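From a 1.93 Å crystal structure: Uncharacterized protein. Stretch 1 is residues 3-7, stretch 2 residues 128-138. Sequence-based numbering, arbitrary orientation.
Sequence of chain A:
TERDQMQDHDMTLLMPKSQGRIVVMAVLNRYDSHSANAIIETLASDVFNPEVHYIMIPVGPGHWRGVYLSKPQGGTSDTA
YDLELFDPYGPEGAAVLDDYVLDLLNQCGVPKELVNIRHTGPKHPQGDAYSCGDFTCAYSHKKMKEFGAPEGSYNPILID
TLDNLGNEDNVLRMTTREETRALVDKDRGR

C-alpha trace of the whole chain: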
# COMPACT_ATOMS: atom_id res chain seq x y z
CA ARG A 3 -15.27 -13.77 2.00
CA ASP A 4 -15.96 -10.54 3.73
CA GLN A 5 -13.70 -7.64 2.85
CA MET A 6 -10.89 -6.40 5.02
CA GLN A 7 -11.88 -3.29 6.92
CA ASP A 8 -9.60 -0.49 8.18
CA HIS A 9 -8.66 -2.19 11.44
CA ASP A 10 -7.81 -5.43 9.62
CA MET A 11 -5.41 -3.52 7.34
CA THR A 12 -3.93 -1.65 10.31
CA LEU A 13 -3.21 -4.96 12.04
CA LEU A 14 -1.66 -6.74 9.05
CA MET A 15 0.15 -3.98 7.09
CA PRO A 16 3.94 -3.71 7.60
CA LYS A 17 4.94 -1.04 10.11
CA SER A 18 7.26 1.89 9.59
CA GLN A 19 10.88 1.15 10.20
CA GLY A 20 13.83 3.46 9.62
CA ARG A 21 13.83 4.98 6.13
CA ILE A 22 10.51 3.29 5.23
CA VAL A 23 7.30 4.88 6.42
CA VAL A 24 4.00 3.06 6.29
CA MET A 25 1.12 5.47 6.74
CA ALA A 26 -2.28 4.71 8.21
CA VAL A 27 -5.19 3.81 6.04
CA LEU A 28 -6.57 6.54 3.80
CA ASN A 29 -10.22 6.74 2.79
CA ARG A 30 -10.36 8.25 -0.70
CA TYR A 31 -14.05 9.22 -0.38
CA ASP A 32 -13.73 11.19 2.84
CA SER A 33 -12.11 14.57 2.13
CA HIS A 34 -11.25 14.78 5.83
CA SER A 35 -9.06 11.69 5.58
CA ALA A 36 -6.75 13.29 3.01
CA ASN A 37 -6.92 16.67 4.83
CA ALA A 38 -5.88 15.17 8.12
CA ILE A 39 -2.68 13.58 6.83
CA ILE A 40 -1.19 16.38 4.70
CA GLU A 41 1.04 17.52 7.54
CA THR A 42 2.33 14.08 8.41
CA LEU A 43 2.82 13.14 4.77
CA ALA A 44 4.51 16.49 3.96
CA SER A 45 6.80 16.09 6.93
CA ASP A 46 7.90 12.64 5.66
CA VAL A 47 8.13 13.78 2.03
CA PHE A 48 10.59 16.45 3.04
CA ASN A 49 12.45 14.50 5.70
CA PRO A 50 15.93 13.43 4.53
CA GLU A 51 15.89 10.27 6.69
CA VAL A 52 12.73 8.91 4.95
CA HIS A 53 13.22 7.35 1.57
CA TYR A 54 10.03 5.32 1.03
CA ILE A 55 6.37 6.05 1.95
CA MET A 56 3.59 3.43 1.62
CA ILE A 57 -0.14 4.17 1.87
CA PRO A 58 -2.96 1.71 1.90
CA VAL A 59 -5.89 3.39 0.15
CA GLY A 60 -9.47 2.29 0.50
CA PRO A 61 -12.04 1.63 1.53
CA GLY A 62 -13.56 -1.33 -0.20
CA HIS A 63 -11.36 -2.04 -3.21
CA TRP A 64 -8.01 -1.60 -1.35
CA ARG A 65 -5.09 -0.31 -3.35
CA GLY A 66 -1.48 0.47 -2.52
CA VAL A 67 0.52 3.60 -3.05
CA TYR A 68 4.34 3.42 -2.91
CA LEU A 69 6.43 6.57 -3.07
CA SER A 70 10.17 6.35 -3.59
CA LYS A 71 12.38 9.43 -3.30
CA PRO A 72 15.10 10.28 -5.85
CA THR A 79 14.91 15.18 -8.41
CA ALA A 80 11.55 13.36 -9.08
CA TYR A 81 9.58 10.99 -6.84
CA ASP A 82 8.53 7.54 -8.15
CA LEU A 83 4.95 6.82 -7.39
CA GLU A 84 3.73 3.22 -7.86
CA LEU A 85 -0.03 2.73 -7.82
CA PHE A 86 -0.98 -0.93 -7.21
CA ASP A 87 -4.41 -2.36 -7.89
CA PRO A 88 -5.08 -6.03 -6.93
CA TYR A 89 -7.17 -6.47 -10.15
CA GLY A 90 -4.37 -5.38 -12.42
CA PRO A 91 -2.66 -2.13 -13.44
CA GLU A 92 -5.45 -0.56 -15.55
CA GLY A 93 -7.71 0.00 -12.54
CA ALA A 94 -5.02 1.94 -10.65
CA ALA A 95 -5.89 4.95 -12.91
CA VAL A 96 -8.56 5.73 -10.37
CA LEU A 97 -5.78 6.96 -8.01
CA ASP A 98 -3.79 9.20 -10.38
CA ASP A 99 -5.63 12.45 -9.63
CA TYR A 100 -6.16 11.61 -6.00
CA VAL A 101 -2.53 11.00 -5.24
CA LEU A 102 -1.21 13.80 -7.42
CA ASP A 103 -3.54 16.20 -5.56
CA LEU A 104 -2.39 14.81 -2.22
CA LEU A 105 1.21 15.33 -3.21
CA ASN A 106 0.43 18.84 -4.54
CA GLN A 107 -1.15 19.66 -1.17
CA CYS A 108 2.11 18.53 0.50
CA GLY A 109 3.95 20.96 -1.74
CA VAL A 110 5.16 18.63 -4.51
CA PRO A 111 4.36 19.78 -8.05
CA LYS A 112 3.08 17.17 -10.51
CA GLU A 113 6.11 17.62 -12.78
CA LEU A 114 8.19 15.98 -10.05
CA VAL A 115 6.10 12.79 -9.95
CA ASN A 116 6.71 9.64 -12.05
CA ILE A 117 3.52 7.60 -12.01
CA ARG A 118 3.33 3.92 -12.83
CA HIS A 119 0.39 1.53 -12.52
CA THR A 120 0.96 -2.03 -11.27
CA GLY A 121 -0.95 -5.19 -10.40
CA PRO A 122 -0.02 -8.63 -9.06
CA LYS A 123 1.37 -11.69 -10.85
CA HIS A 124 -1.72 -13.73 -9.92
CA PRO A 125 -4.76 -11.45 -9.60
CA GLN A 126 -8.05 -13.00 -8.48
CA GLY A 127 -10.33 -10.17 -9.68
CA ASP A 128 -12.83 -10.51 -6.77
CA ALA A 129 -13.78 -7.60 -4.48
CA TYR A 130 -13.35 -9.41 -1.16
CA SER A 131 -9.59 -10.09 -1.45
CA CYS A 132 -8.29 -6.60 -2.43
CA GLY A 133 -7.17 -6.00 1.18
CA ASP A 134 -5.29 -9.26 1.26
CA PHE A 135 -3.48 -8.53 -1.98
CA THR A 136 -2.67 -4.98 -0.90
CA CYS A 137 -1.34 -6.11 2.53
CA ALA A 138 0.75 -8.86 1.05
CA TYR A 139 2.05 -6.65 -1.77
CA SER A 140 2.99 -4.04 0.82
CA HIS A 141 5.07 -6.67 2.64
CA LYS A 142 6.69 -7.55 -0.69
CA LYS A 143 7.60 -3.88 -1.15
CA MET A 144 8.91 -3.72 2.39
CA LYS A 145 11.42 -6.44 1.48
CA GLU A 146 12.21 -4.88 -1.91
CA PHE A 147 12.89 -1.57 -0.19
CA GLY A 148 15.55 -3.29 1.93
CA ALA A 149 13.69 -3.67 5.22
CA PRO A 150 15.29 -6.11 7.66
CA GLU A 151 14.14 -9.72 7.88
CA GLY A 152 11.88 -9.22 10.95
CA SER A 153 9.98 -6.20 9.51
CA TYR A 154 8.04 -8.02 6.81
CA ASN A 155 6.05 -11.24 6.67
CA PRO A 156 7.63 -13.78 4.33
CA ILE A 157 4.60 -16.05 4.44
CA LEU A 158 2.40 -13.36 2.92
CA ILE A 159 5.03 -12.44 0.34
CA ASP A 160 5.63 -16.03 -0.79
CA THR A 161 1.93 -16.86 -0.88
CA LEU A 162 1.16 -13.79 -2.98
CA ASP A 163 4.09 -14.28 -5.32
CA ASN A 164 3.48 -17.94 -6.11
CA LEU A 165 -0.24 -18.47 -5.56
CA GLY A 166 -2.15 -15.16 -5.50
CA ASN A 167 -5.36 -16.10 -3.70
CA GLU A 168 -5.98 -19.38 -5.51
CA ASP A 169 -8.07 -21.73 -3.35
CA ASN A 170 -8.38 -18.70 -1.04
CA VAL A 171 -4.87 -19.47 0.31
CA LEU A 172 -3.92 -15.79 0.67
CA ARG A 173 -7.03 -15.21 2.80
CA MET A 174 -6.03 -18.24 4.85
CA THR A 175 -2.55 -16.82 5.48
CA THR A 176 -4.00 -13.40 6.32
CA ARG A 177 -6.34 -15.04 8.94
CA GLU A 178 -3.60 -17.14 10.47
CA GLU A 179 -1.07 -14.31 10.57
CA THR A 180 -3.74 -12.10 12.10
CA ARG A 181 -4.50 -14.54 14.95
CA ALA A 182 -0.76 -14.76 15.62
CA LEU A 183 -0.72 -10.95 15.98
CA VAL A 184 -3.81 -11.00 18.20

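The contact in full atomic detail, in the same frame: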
# COMPACT_ATOMS: atom_id res chain seq x y z
N ARG A 3 -15.26 -14.64 3.23
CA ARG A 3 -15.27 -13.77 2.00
C ARG A 3 -15.80 -12.37 2.23
O ARG A 3 -16.26 -11.68 1.30
CB ARG A 3 -16.06 -14.43 0.90
CG ARG A 3 -15.49 -15.79 0.61
CD ARG A 3 -15.54 -16.08 -0.86
NE ARG A 3 -14.82 -17.32 -1.11
CZ ARG A 3 -14.49 -17.74 -2.32
NH1 ARG A 3 -13.83 -18.89 -2.45
NH2 ARG A 3 -14.82 -17.02 -3.40
N ASP A 4 -15.73 -11.93 3.47
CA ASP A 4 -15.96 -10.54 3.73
C ASP A 4 -14.64 -9.84 3.36
O ASP A 4 -13.58 -10.49 3.15
CB ASP A 4 -16.36 -10.31 5.18
CG ASP A 4 -17.09 -8.96 5.40
OD1 ASP A 4 -17.35 -8.62 6.57
OD2 ASP A 4 -17.41 -8.24 4.41
N GLN A 5 -14.78 -8.55 3.15
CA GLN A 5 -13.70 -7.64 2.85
C GLN A 5 -12.96 -7.24 4.11
O GLN A 5 -13.58 -7.10 5.17
CB GLN A 5 -14.27 -6.36 2.26
CG GLN A 5 -14.50 -6.42 0.78
CD GLN A 5 -14.86 -5.07 0.24
OE1 GLN A 5 -15.38 -4.23 0.97
NE2 GLN A 5 -14.56 -4.82 -1.05
N MET A 6 -11.65 -7.02 3.97
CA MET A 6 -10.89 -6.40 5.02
C MET A 6 -11.42 -4.99 5.26
O MET A 6 -11.78 -4.25 4.33
CB MET A 6 -9.39 -6.39 4.68
CG MET A 6 -8.79 -7.78 4.68
SD MET A 6 -7.00 -7.96 4.48
CE MET A 6 -6.43 -7.28 6.04
N GLN A 7 -11.53 -4.64 6.53
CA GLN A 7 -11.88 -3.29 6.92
C GLN A 7 -10.61 -2.57 7.39
O GLN A 7 -9.52 -3.17 7.45
CB GLN A 7 -12.92 -3.33 8.06
CG GLN A 7 -14.22 -4.06 7.68
CD GLN A 7 -15.24 -4.05 8.81
OE1 GLN A 7 -14.90 -3.68 9.93
NE2 GLN A 7 -16.49 -4.44 8.52
N ASP A 128 -11.63 -10.49 -7.64
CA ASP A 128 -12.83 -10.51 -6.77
C ASP A 128 -12.73 -9.38 -5.72
O ASP A 128 -11.64 -9.13 -5.19
CB ASP A 128 -12.93 -11.84 -6.03
CG ASP A 128 -13.21 -13.01 -6.95
OD1 ASP A 128 -13.77 -12.80 -8.02
OD2 ASP A 128 -12.86 -14.15 -6.57
N ALA A 129 -13.84 -8.75 -5.38
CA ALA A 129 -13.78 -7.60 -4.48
C ALA A 129 -13.21 -7.95 -3.09
O ALA A 129 -12.39 -7.19 -2.52
CB ALA A 129 -15.18 -6.97 -4.34
N TYR A 130 -13.63 -9.10 -2.56
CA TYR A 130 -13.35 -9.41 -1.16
C TYR A 130 -11.86 -9.50 -0.81
O TYR A 130 -11.53 -9.32 0.34
CB TYR A 130 -14.06 -10.68 -0.69
CG TYR A 130 -13.41 -11.97 -1.11
CD1 TYR A 130 -12.60 -12.70 -0.22
CD2 TYR A 130 -13.60 -12.50 -2.38
CE1 TYR A 130 -11.98 -13.88 -0.60
CE2 TYR A 130 -12.98 -13.68 -2.77
CZ TYR A 130 -12.19 -14.37 -1.87
OH TYR A 130 -11.61 -15.56 -2.23
N SER A 131 -10.98 -9.81 -1.77
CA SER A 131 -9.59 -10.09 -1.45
C SER A 131 -8.63 -8.91 -1.74
O SER A 131 -7.45 -9.07 -1.63
CB SER A 131 -9.12 -11.34 -2.17
OG SER A 131 -9.24 -11.21 -3.58
N CYS A 132 -9.15 -7.71 -2.04
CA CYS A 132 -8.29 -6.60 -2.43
C CYS A 132 -7.39 -6.21 -1.26
O CYS A 132 -6.27 -5.88 -1.47
CB CYS A 132 -9.10 -5.40 -2.91
SG CYS A 132 -9.90 -5.60 -4.52
N GLY A 133 -7.92 -6.25 -0.05
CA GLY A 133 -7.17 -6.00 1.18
C GLY A 133 -6.00 -6.93 1.35
O GLY A 133 -4.89 -6.52 1.71
N ASP A 134 -6.28 -8.22 1.13
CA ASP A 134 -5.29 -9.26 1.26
C ASP A 134 -4.14 -9.05 0.29
O ASP A 134 -2.96 -9.13 0.66
CB ASP A 134 -5.95 -10.64 0.99
CG ASP A 134 -7.20 -10.88 1.85
OD1 ASP A 134 -8.27 -10.23 1.63
OD2 ASP A 134 -7.11 -11.74 2.75
N PHE A 135 -4.49 -8.86 -0.97
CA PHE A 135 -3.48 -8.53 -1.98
C PHE A 135 -2.69 -7.29 -1.60
O PHE A 135 -1.46 -7.29 -1.73
CB PHE A 135 -4.12 -8.33 -3.37
CG PHE A 135 -4.39 -9.62 -4.13
CD1 PHE A 135 -3.44 -10.13 -4.98
CD2 PHE A 135 -5.60 -10.30 -4.02
CE1 PHE A 135 -3.67 -11.32 -5.67
CE2 PHE A 135 -5.85 -11.47 -4.70
CZ PHE A 135 -4.88 -11.98 -5.53
N THR A 136 -3.36 -6.22 -1.17
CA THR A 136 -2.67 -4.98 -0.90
C THR A 136 -1.72 -5.14 0.32
O THR A 136 -0.58 -4.63 0.31
CB THR A 136 -3.71 -3.82 -0.75
OG1 THR A 136 -4.31 -3.58 -2.03
CG2 THR A 136 -3.03 -2.59 -0.27
N CYS A 137 -2.16 -5.87 1.35
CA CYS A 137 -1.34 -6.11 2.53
C CYS A 137 -0.12 -6.93 2.19
O CYS A 137 1.04 -6.57 2.54
CB CYS A 137 -2.13 -6.83 3.62
SG CYS A 137 -3.18 -5.74 4.57
N ALA A 138 -0.34 -7.99 1.41
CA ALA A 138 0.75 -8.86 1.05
C ALA A 138 1.72 -8.16 0.10
O ALA A 138 2.94 -8.30 0.21
CB ALA A 138 0.25 -10.14 0.42
O HOH W 1 -10.36 -7.13 1.36

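Residues 3-7 form an irregular segment that lies against the start of a helix, with the turn before it, in residues 128-138. Residues that touch across them are at least 124 apart in sequence. Together they bury 425 Å². No direct hydrogen bond joins them; packing and one bridging water do the work.

Tyr-130 gives the largest share of the contact. Its chi1 is 79° (p) and its chi2 is 101°. In this pose one face of the ring lies under the side chain of Arg-3. Arg-3 CD sits 4.0 Å from the centroid of the Tyr-130 ring, only 16° off the ring normal, a CH-pi contact. Arg-3 begins with chi1 in m, but its chi2 of -143° lies between wells. Its chi3 is t, so the outer chain is extended. The guanidinium then runs out past the ring, and Tyr-130 OH lies over one of its faces, 3.6 Å from Arg-3 CZ. A long aliphatic stem with a flat charged end suits this exposed place: the stem covers the ring and the charge stays near solvent. The backbone is close here too, with Arg-3 O 3.1 Å from Tyr-130 CB.

Asp-4 points away from the helix. Its carboxylate turns back on its own stretch, where Gln-5 N makes a weak hydrogen bond to Asp-4 OD2 at 2.9 Å. Gln-5 starts sideways, but with chi1 -86° (m) and chi2 t its end comes nearer the turn. Gln-5 NE2 lies 3.5 Å from Ala-129 O and 4.0 Å from Ala-129 CB.

Met-6 is buried and points toward the helix. Its rotamer is m, t, p. This carries SD to the helix backbone, 3.4 Å from both Gly-133 C and Asp-134 N. The final p turn places CE 3.9 Å from Cys-137 SG, one helical turn beyond Gly-133. The unbranched, flexible methionine can follow this path. Gly-133 leaves room for it: an ideal CB there would be 2.6 Å from Met-6 CB, a clash. Cys-137, with chi1 -80° (m), offers a small apolar surface. The carboxylate of Asp-134 is satisfied elsewhere in the structure.

Water 1 links the backbones. It donates to Tyr-130 O at 2.7 Å and accepts from Met-6 N at 2.9 Å and Gly-133 N at 3.0 Å. Met-6 N and Tyr-130 O are 4.3 Å apart, and the water bridges that gap. Gly-133 N lies in the first turn of the helix, and the water serves as its acceptor.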